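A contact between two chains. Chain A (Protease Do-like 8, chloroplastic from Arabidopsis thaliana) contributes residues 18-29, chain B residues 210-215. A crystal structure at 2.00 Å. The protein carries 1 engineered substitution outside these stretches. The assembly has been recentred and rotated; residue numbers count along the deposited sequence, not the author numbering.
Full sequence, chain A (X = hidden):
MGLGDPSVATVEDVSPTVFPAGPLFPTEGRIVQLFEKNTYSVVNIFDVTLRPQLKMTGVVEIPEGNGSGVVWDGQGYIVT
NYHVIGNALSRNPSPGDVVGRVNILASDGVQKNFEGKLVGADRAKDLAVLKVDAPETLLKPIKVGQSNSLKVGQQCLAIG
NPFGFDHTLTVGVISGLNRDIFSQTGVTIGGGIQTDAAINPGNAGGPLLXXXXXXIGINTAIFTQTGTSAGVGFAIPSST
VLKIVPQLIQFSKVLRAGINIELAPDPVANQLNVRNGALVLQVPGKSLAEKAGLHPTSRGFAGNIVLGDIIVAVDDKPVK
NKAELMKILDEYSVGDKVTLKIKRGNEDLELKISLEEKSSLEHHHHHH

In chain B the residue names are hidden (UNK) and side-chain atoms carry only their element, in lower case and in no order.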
# COMPACT_ATOMS: atom_id res chain seq x y z
N VAL A 18 33.68 -18.15 -26.67
CA VAL A 18 32.91 -16.93 -26.89
C VAL A 18 32.62 -16.64 -28.37
O VAL A 18 33.55 -16.49 -29.17
CB VAL A 18 33.60 -15.70 -26.25
CG1 VAL A 18 32.89 -14.41 -26.66
CG2 VAL A 18 33.63 -15.83 -24.74
N PHE A 19 31.34 -16.55 -28.70
CA PHE A 19 30.88 -16.29 -30.07
C PHE A 19 30.70 -14.80 -30.32
O PHE A 19 30.04 -14.11 -29.54
CB PHE A 19 29.58 -17.04 -30.33
CG PHE A 19 29.69 -18.53 -30.16
CD1 PHE A 19 29.89 -19.36 -31.25
CD2 PHE A 19 29.60 -19.11 -28.90
CE1 PHE A 19 29.99 -20.73 -31.10
CE2 PHE A 19 29.71 -20.48 -28.74
CZ PHE A 19 29.90 -21.29 -29.84
N PRO A 20 31.30 -14.29 -31.41
CA PRO A 20 31.30 -12.85 -31.73
C PRO A 20 29.98 -12.38 -32.35
O PRO A 20 29.20 -13.20 -32.83
CB PRO A 20 32.45 -12.73 -32.74
CG PRO A 20 32.46 -14.05 -33.44
CD PRO A 20 32.02 -15.09 -32.43
N ALA A 21 29.75 -11.07 -32.33
CA ALA A 21 28.53 -10.47 -32.87
C ALA A 21 28.20 -11.00 -34.27
O ALA A 21 28.93 -10.75 -35.22
CB ALA A 21 28.65 -8.95 -32.90
N GLY A 22 27.09 -11.74 -34.38
CA GLY A 22 26.65 -12.25 -35.66
C GLY A 22 25.88 -11.21 -36.46
O GLY A 22 25.69 -10.08 -35.99
N PRO A 23 25.43 -11.57 -37.67
CA PRO A 23 24.62 -10.65 -38.49
C PRO A 23 23.22 -10.55 -37.91
O PRO A 23 22.71 -11.54 -37.40
CB PRO A 23 24.58 -11.34 -39.85
CG PRO A 23 24.69 -12.80 -39.52
CD PRO A 23 25.57 -12.89 -38.30
N LEU A 24 22.60 -9.38 -37.96
CA LEU A 24 21.26 -9.22 -37.39
C LEU A 24 20.18 -9.66 -38.38
O LEU A 24 20.34 -9.51 -39.58
CB LEU A 24 21.02 -7.78 -36.96
CG LEU A 24 22.04 -7.27 -35.94
CD1 LEU A 24 21.64 -5.91 -35.44
CD2 LEU A 24 22.15 -8.26 -34.79
N PHE A 25 19.09 -10.20 -37.86
CA PHE A 25 17.95 -10.54 -38.70
C PHE A 25 17.28 -9.24 -39.18
O PHE A 25 17.56 -8.16 -38.65
CB PHE A 25 17.00 -11.49 -37.96
CG PHE A 25 17.55 -12.89 -37.83
CD1 PHE A 25 17.47 -13.78 -38.89
CD2 PHE A 25 18.19 -13.30 -36.66
CE1 PHE A 25 17.99 -15.08 -38.78
CE2 PHE A 25 18.72 -14.60 -36.55
CZ PHE A 25 18.62 -15.49 -37.61
N PRO A 26 16.42 -9.33 -40.21
CA PRO A 26 15.92 -8.11 -40.86
C PRO A 26 15.17 -7.15 -39.94
O PRO A 26 15.44 -5.95 -39.98
CB PRO A 26 15.00 -8.64 -41.97
CG PRO A 26 15.65 -9.97 -42.34
CD PRO A 26 16.09 -10.54 -41.00
N THR A 27 14.24 -7.66 -39.14
CA THR A 27 13.46 -6.77 -38.29
C THR A 27 14.31 -6.16 -37.18
O THR A 27 14.33 -4.94 -37.00
CB THR A 27 12.19 -7.44 -37.72
OG1 THR A 27 11.34 -7.81 -38.81
CG2 THR A 27 11.42 -6.47 -36.84
N GLU A 28 15.04 -6.99 -36.43
CA GLU A 28 15.92 -6.40 -35.41
C GLU A 28 16.96 -5.50 -36.08
O GLU A 28 17.29 -4.45 -35.54
CB GLU A 28 16.58 -7.47 -34.53
CG GLU A 28 17.37 -8.52 -35.30
CD GLU A 28 18.27 -9.37 -34.40
OE1 GLU A 28 18.33 -9.11 -33.17
OE2 GLU A 28 18.93 -10.28 -34.93
N GLY A 29 17.44 -5.88 -37.26
CA GLY A 29 18.37 -5.05 -38.01
C GLY A 29 17.85 -3.64 -38.29
O GLY A 29 18.57 -2.66 -38.08
N UNK B 210 20.44 -13.71 -27.26
CA UNK B 210 20.29 -12.86 -28.43
C UNK B 210 19.63 -13.65 -29.57
O UNK B 210 19.20 -14.80 -29.39
o UNK B 210 23.78 -12.94 -29.64
c UNK B 210 22.59 -13.29 -29.47
c UNK B 210 21.62 -12.25 -28.89
o UNK B 210 22.18 -14.43 -29.78
N UNK B 211 19.56 -13.05 -30.75
CA UNK B 211 18.78 -13.66 -31.81
C UNK B 211 19.41 -14.94 -32.35
O UNK B 211 18.78 -15.65 -33.14
c UNK B 211 18.55 -12.68 -32.95
o UNK B 211 19.77 -12.33 -33.55
N UNK B 212 20.65 -15.23 -31.95
CA UNK B 212 21.30 -16.47 -32.38
C UNK B 212 21.25 -17.54 -31.31
O UNK B 212 21.77 -18.63 -31.50
c UNK B 212 22.75 -16.23 -32.81
c UNK B 212 22.60 -14.35 -34.47
n UNK B 212 22.88 -12.13 -33.32
c UNK B 212 23.49 -13.48 -33.59
c UNK B 212 22.92 -15.82 -34.27
N UNK B 213 20.63 -17.24 -30.17
CA UNK B 213 20.57 -18.19 -29.08
C UNK B 213 21.79 -18.16 -28.17
O UNK B 213 21.99 -19.05 -27.34
N UNK B 214 22.62 -17.13 -28.32
CA UNK B 214 23.80 -17.02 -27.47
C UNK B 214 23.48 -16.29 -26.18
O UNK B 214 22.71 -15.34 -26.18
n UNK B 214 25.79 -16.42 -30.48
c UNK B 214 25.44 -17.12 -29.41
c UNK B 214 24.95 -16.33 -28.21
o UNK B 214 25.50 -18.35 -29.37
N UNK B 215 24.06 -16.75 -25.08
CA UNK B 215 23.81 -16.12 -23.80
C UNK B 215 24.49 -14.76 -23.75
O UNK B 215 25.72 -14.65 -23.88
c UNK B 215 23.87 -16.55 -21.25
c UNK B 215 24.93 -15.65 -20.63
c UNK B 215 24.31 -17.01 -22.65
c UNK B 215 23.57 -17.73 -20.35
O HOH W 1 19.60 -10.31 -31.09

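Position 210 carries four side-chain atoms: two carbons, the second bearing two oxygens. That is a carboxylate on a one-carbon stem. It touches nothing on chain A. One of its oxygens accepts from the backbone N of position 212 at 2.8 Å and from the backbone N of position 214 at 3.1 Å. The residue is Asp B210. It opens a type I turn that runs to position 213.

Position 211 has one carbon followed by one oxygen, unbranched. The oxygen lies 2.6 Å from Glu A28 OE2 and 3.6 Å from Phe A25 CD2. The residue is Ser B211. Its OG donates a hydrogen bond to Glu A28 OE2.

Position 212 has four carbons in a row ending in a nitrogen. The chain reaches toward the loop of chain A. The carbon next to the nitrogen lies 4.0 Å from Gly A22 CA, and the nitrogen 4.2 Å from Leu A24 CD2. The residue is Lys B212. Its NZ turns back to its own chain, donating to Ser B211 OG at 3.1 Å and forming a long salt bridge with Asp B210 OD2 at 3.9 Å. Gly A22 leaves room for it: an ideal CB there would sit 3.0 Å from Lys B212 CE, a clash.

Position 213 has no side-chain atoms and no contact with chain A. Phi is 85° and psi 12°. A CB at these angles would jam against the carbonyl O of the residue before. The residue is Gly B213. Its N closes the turn on Asp B210 O at 2.9 Å.

Position 214 has two carbons, the second carrying one oxygen and one nitrogen. This is a short amide. The nitrogen lies 3.8 Å from Phe A19 CB. The residue is Asn B214.

Position 215 has four carbons, forked at the second. It is out of reach of the chain A stretch. The residue is Leu B215.

The contact is small, burying 312 Å² over both sides. Its polar centre is Glu A28. OE2 accepts from Ser B211 OG and, at 2.9 Å, from Phe A25 N, so one oxygen ties the helix start to the partner chain. Water 1 adds a bridge, donating to Glu A28 OE1 at 2.7 Å and accepting from Ser B211 N at 2.8 Å. Phe A25 CE2 lies 3.6 Å from Ser B211 O, and the far part of the Lys B212 side chain comes near Gly A22, Pro A23 and Leu A24.

Chain B, residues 210-215: DSKGNL
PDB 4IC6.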